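Local coordinates for interferon-activable protein 202 (Mus musculus, PDB 4L5Q) that binds double-stranded DNA non-specifically through its first HIN-200 domain and restrains the AIM2 inflammasome, probably by sequestering cytoplasmic DNA, at residues V22-E27 with H40-T45; R51-N56 with I80-E85. All coordinates share one frame; numbering follows the deposited sequence.

Interaction 1: V22-E27 with H40-T45; sequences VLTATE and HATVAT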
loop_
_atom_site.group_PDB
_atom_site.type_symbol
_atom_site.label_atom_id
_atom_site.label_comp_id
_atom_site.label_asym_id
_atom_site.label_seq_id
_atom_site.Cartn_x
_atom_site.Cartn_y
_atom_site.Cartn_z
ATOM N N VAL A 22 4.711 -0.349 14.059
ATOM C CA VAL A 22 4.474 0.495 12.888
ATOM C C VAL A 22 5.798 0.998 12.306
ATOM O O VAL A 22 6.629 1.559 13.025
ATOM C CB VAL A 22 3.562 1.691 13.223
ATOM C CG1 VAL A 22 3.366 2.578 11.997
ATOM C CG2 VAL A 22 2.226 1.204 13.754
ATOM N N LEU A 23 5.996 0.779 11.008
ATOM C CA LEU A 23 7.194 1.257 10.324
ATOM C C LEU A 23 6.925 2.606 9.664
ATOM O O LEU A 23 7.600 3.593 9.951
ATOM C CB LEU A 23 7.663 0.238 9.278
ATOM C CG LEU A 23 7.910 -1.183 9.782
ATOM C CD1 LEU A 23 8.347 -2.105 8.655
ATOM C CD2 LEU A 23 8.936 -1.170 10.893
ATOM N N THR A 24 5.929 2.634 8.781
ATOM C CA THR A 24 5.568 3.842 8.045
ATOM C C THR A 24 4.054 3.944 7.931
ATOM O O THR A 24 3.345 2.936 8.029
ATOM C CB THR A 24 6.131 3.817 6.610
ATOM O OG1 THR A 24 5.545 2.725 5.889
ATOM C CG2 THR A 24 7.647 3.654 6.614
ATOM N N ALA A 25 3.568 5.165 7.721
ATOM C CA ALA A 25 2.152 5.418 7.488
ATOM C C ALA A 25 2.006 6.691 6.670
ATOM O O ALA A 25 2.577 7.726 7.021
ATOM C CB ALA A 25 1.402 5.561 8.814
ATOM N N THR A 26 1.238 6.626 5.586
ATOM C CA THR A 26 0.963 7.817 4.797
ATOM C C THR A 26 -0.056 8.690 5.508
ATOM O O THR A 26 -0.727 8.242 6.438
ATOM C CB THR A 26 0.387 7.466 3.421
ATOM O OG1 THR A 26 -0.975 7.041 3.566
ATOM C CG2 THR A 26 1.203 6.362 2.757
ATOM N N GLU A 27 -0.166 9.937 5.063
ATOM C CA GLU A 27 -1.225 10.827 5.515
ATOM C C GLU A 27 -2.566 10.284 5.038
ATOM O O GLU A 27 -2.612 9.510 4.082
ATOM C CB GLU A 27 -1.001 12.225 4.939
ATOM C CG GLU A 27 -1.105 12.301 3.409
ATOM C CD GLU A 27 0.215 12.025 2.688
ATOM O OE1 GLU A 27 0.990 11.147 3.135
ATOM O OE2 GLU A 27 0.475 12.697 1.664
ATOM N N HIS A 40 -2.281 4.413 3.846
ATOM C CA HIS A 40 -1.459 3.214 3.720
ATOM C C HIS A 40 -0.446 3.152 4.851
ATOM O O HIS A 40 0.027 4.183 5.331
ATOM C CB HIS A 40 -0.716 3.193 2.378
ATOM C CG HIS A 40 -1.621 3.097 1.188
ATOM N ND1 HIS A 40 -2.201 1.911 0.789
ATOM C CD2 HIS A 40 -2.048 4.038 0.312
ATOM C CE1 HIS A 40 -2.949 2.127 -0.280
ATOM N NE2 HIS A 40 -2.872 3.410 -0.591
ATOM N N ALA A 41 -0.110 1.939 5.275
ATOM C CA ALA A 41 0.904 1.758 6.304
ATOM C C ALA A 41 1.716 0.491 6.051
ATOM O O ALA A 41 1.262 -0.431 5.368
ATOM C CB ALA A 41 0.260 1.721 7.689
ATOM N N THR A 42 2.929 0.457 6.588
ATOM C CA THR A 42 3.700 -0.774 6.616
ATOM C C THR A 42 4.011 -1.063 8.066
ATOM O O THR A 42 4.287 -0.154 8.855
ATOM C CB THR A 42 5.000 -0.678 5.801
ATOM O OG1 THR A 42 5.811 0.379 6.327
ATOM C CG2 THR A 42 4.689 -0.396 4.338
ATOM N N VAL A 43 3.968 -2.338 8.413
ATOM C CA VAL A 43 4.019 -2.739 9.801
ATOM C C VAL A 43 4.840 -4.026 9.877
ATOM O O VAL A 43 4.975 -4.720 8.870
ATOM C CB VAL A 43 2.579 -2.922 10.308
ATOM C CG1 VAL A 43 2.228 -4.397 10.455
ATOM C CG2 VAL A 43 2.360 -2.131 11.580
ATOM N N ALA A 44 5.412 -4.345 11.037
ATOM C CA ALA A 44 6.260 -5.541 11.125
ATOM C C ALA A 44 6.115 -6.340 12.417
ATOM O O ALA A 44 5.897 -5.777 13.490
ATOM C CB ALA A 44 7.723 -5.178 10.899
ATOM N N THR A 45 6.239 -7.658 12.299
ATOM C CA THR A 45 6.371 -8.534 13.459
ATOM C C THR A 45 7.834 -8.944 13.565
ATOM O O THR A 45 8.698 -8.327 12.939
ATOM C CB THR A 45 5.502 -9.795 13.320
ATOM O OG1 THR A 45 5.930 -10.553 12.181
ATOM C CG2 THR A 45 4.033 -9.423 13.150
HETATM O O HOH W 1 3.302 3.392 4.568
#
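T24 and T42 both turn OG1 in between their own backbone N and carbonyl carbon (chi1 63° and 59°), and this brings the two OG1 atoms close together across an antiparallel strand pair. They belong to the first of the two OB folds of this HIN-200 domain, where strand 18-25 runs beside strand 39-44. The OG1 atoms of T24 and T42 lie 2.4 Å apart, a very short hydrogen bond whose exact length is doubtful. Either may donate. A water also binds OG1 of T24.

Beside this pair lies a classic beta bulge. L23 N and T24 N both donate to O of T42, at 2.9 Å and 3.2 Å, from the same face of its carbonyl. One acceptor thus takes two successive amides, and the register slips by one residue. T42 N returns a bond to O of T24.

The bulge turns L23 toward the partner strand. Its CD1 meets CB of A44 at 3.9 Å, while helix 102-108 packs against both side chains. V22 and V43 meet through their CG2 atoms, on the face that also carries A25 and A41.

Near the end of the pair, T26 binds H40 twice. Its N donates to O of H40, and its OG1 accepts from N of H40 and donates to O of E27. With alanine in place of T26, N of H40 would probably lose this acceptor, and a gap would open beside CB of H40. H40, a site of TP53BP1 interaction, lies in the region needed for homomultimerization. Its ring meets those of F29 and F175, and NE2 is bonded to O of H193. CG2 of T26 runs alongside H40, 3.7 Å from its CB.

Interaction 2: R51-N56 with I80-E85; sequences RVKVFN and ILEINE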
loop_
_atom_site.group_PDB
_atom_site.type_symbol
_atom_site.label_atom_id
_atom_site.label_comp_id
_atom_site.label_asym_id
_atom_site.label_seq_id
_atom_site.Cartn_x
_atom_site.Cartn_y
_atom_site.Cartn_z
ATOM N N ARG A 51 2.004 -4.940 4.351
ATOM C CA ARG A 51 1.390 -3.707 3.871
ATOM C C ARG A 51 0.036 -3.626 4.555
ATOM O O ARG A 51 -0.636 -4.647 4.735
ATOM C CB ARG A 51 1.182 -3.737 2.357
ATOM C CG ARG A 51 2.412 -4.118 1.545
ATOM C CD ARG A 51 3.362 -2.947 1.341
ATOM N NE ARG A 51 4.595 -3.379 0.686
ATOM C CZ ARG A 51 5.751 -2.726 0.762
ATOM N NH1 ARG A 51 5.837 -1.606 1.465
ATOM N NH2 ARG A 51 6.823 -3.196 0.140
ATOM N N VAL A 52 -0.366 -2.426 4.955
ATOM C CA VAL A 52 -1.638 -2.267 5.653
ATOM C C VAL A 52 -2.494 -1.190 4.987
ATOM O O VAL A 52 -1.976 -0.158 4.553
ATOM C CB VAL A 52 -1.419 -1.930 7.150
ATOM C CG1 VAL A 52 -2.741 -1.907 7.889
ATOM C CG2 VAL A 52 -0.467 -2.944 7.795
ATOM N N LYS A 53 -3.795 -1.456 4.875
ATOM C CA LYS A 53 -4.764 -0.455 4.430
ATOM C C LYS A 53 -5.744 -0.219 5.570
ATOM O O LYS A 53 -6.448 -1.141 5.986
ATOM C CB LYS A 53 -5.534 -0.937 3.193
ATOM C CG LYS A 53 -4.692 -1.077 1.925
ATOM C CD LYS A 53 -5.539 -1.627 0.782
ATOM C CE LYS A 53 -4.730 -1.750 -0.509
ATOM N NZ LYS A 53 -5.526 -2.367 -1.616
ATOM N N VAL A 54 -5.789 1.002 6.092
ATOM C CA VAL A 54 -6.722 1.290 7.178
ATOM C C VAL A 54 -7.780 2.303 6.766
ATOM O O VAL A 54 -7.477 3.387 6.254
ATOM C CB VAL A 54 -6.004 1.649 8.509
ATOM C CG1 VAL A 54 -4.525 1.825 8.286
ATOM C CG2 VAL A 54 -6.641 2.859 9.191
ATOM N N PHE A 55 -9.031 1.910 6.968
ATOM C CA PHE A 55 -10.165 2.659 6.461
ATOM C C PHE A 55 -10.865 3.466 7.552
ATOM O O PHE A 55 -11.749 4.267 7.256
ATOM C CB PHE A 55 -11.135 1.706 5.758
ATOM C CG PHE A 55 -10.517 0.977 4.595
ATOM C CD1 PHE A 55 -10.376 1.607 3.362
ATOM C CD2 PHE A 55 -10.054 -0.327 4.737
ATOM C CE1 PHE A 55 -9.790 0.944 2.285
ATOM C CE2 PHE A 55 -9.467 -1.000 3.667
ATOM C CZ PHE A 55 -9.336 -0.362 2.439
ATOM N N ASN A 56 -10.449 3.258 8.801
ATOM C CA ASN A 56 -10.977 4.000 9.950
ATOM C C ASN A 56 -10.018 5.104 10.392
ATOM O O ASN A 56 -8.930 4.824 10.902
ATOM C CB ASN A 56 -11.248 3.041 11.117
ATOM C CG ASN A 56 -11.819 3.740 12.349
ATOM O OD1 ASN A 56 -12.130 4.934 12.320
ATOM N ND2 ASN A 56 -11.967 2.988 13.436
ATOM N N ILE A 80 -2.295 -8.674 2.276
ATOM C CA ILE A 80 -2.462 -7.281 2.663
ATOM C C ILE A 80 -3.486 -7.139 3.784
ATOM O O ILE A 80 -4.630 -7.586 3.667
ATOM C CB ILE A 80 -2.833 -6.400 1.459
ATOM C CG1 ILE A 80 -1.728 -6.502 0.398
ATOM C CG2 ILE A 80 -3.068 -4.954 1.901
ATOM C CD1 ILE A 80 -1.551 -5.264 -0.447
ATOM N N LEU A 81 -3.052 -6.520 4.878
ATOM C CA LEU A 81 -3.897 -6.334 6.054
ATOM C C LEU A 81 -4.860 -5.173 5.842
ATOM O O LEU A 81 -4.448 -4.069 5.480
ATOM C CB LEU A 81 -3.030 -6.089 7.295
ATOM C CG LEU A 81 -2.536 -7.297 8.096
ATOM C CD1 LEU A 81 -2.192 -8.471 7.208
ATOM C CD2 LEU A 81 -1.346 -6.919 8.951
ATOM N N GLU A 82 -6.148 -5.429 6.052
ATOM C CA GLU A 82 -7.162 -4.395 5.891
ATOM C C GLU A 82 -7.908 -4.193 7.203
ATOM O O GLU A 82 -8.350 -5.155 7.836
ATOM C CB GLU A 82 -8.124 -4.744 4.748
ATOM C CG GLU A 82 -7.473 -4.694 3.365
ATOM C CD GLU A 82 -8.439 -5.033 2.248
ATOM O OE1 GLU A 82 -9.594 -5.401 2.551
ATOM O OE2 GLU A 82 -8.041 -4.934 1.066
ATOM N N ILE A 83 -8.032 -2.935 7.610
ATOM C CA ILE A 83 -8.558 -2.607 8.925
ATOM C C ILE A 83 -9.707 -1.614 8.819
ATOM O O ILE A 83 -9.534 -0.509 8.295
ATOM C CB ILE A 83 -7.457 -2.000 9.811
ATOM C CG1 ILE A 83 -6.277 -2.963 9.935
ATOM C CG2 ILE A 83 -8.002 -1.647 11.186
ATOM C CD1 ILE A 83 -5.123 -2.410 10.748
ATOM N N ASN A 84 -10.881 -2.009 9.307
ATOM C CA ASN A 84 -12.012 -1.085 9.397
ATOM C C ASN A 84 -12.534 -0.938 10.827
ATOM O O ASN A 84 -11.813 -1.207 11.789
ATOM C CB ASN A 84 -13.144 -1.487 8.439
ATOM C CG ASN A 84 -13.745 -2.855 8.763
ATOM O OD1 ASN A 84 -13.384 -3.492 9.754
ATOM N ND2 ASN A 84 -14.673 -3.303 7.927
ATOM N N GLU A 85 -13.795 -0.532 10.956
ATOM C CA GLU A 85 -14.418 -0.286 12.261
ATOM C C GLU A 85 -14.569 -1.543 13.112
ATOM O O GLU A 85 -14.697 -1.463 14.335
ATOM C CB GLU A 85 -15.794 0.368 12.081
ATOM C CG GLU A 85 -15.760 1.811 11.600
ATOM C CD GLU A 85 -15.274 1.947 10.165
ATOM O OE1 GLU A 85 -15.342 0.950 9.407
ATOM O OE2 GLU A 85 -14.816 3.052 9.798
HETATM O O HOH W 2 -5.867 -4.828 -0.488
HETATM O O HOH W 3 -11.119 0.099 13.979
#
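O of I83 accepts a nearly straight hydrogen bond from N of F55 at 2.8 Å, with 175° at the hydrogen. The carbonyl points almost directly at this amide. The same oxygen lies near the plane of the F55 ring, at its edge, 3.6 Å from CD2. The CA of V54 adds a CH contact to it.

Three further bonds join the two parallel strands. K53 is bonded through both its backbone N and its backbone O: N donates to O of L81, and O accepts from N of I83 at 2.9 Å. N of L81 bonds to O of R51.

On one face, V52, V54, L81 and I83 pack together. V52 has CG1 anti to its backbone N (chi1 -174°), which sets that methyl 3.8 Å from CD1 of I83. CG2, the other branch, meets CB of L81. The CB atoms of V54 and I83 also touch.

The other face carries K53 and E82, side by side and extended. NZ of K53 and OE2 of E82 are 4.5 Å apart, beyond a salt bridge. One water joins them, accepting from NZ and donating to OE2, 2.7 Å from each. NZ also bonds to H193 and S176, and OE2 to S8. These partners probably help to fix both charged ends. CE2 of F55 meets CB of E82 at the ring edge.

Past the strands, a second water accepts from ND2 of N56 and donates to O of N84. OE2 of E85 lies 3.8 Å from CB of N56. The pairing of 51-54 with 80-83 is the parallel strand contact that helps close the curled sheet of an OB fold, here the first of the tandem pair in the HIN-200 domain.

From the N terminus, strand 18-25 comes first. The chain leaves it through a mostly loop segment and returns as strand 39-44; twelve residues separate the segments 22-27 and 40-45 that interaction 1 joins, closing this loop. It then turns back into strand 49-54. Strand 68-77 intervenes before strand 80-83 returns to pair with 49-54 in interaction 2. The two contacts follow in series and neither nests in the other. They meet where strands 39-44 and 49-54 are neighbours: O of A41 is 2.6 Å from N of V52, a probable hydrogen bond, and V43 packs on V52. Together they tie four strands of the first OB fold in the order 18-25, 39-44, 49-54, 80-83.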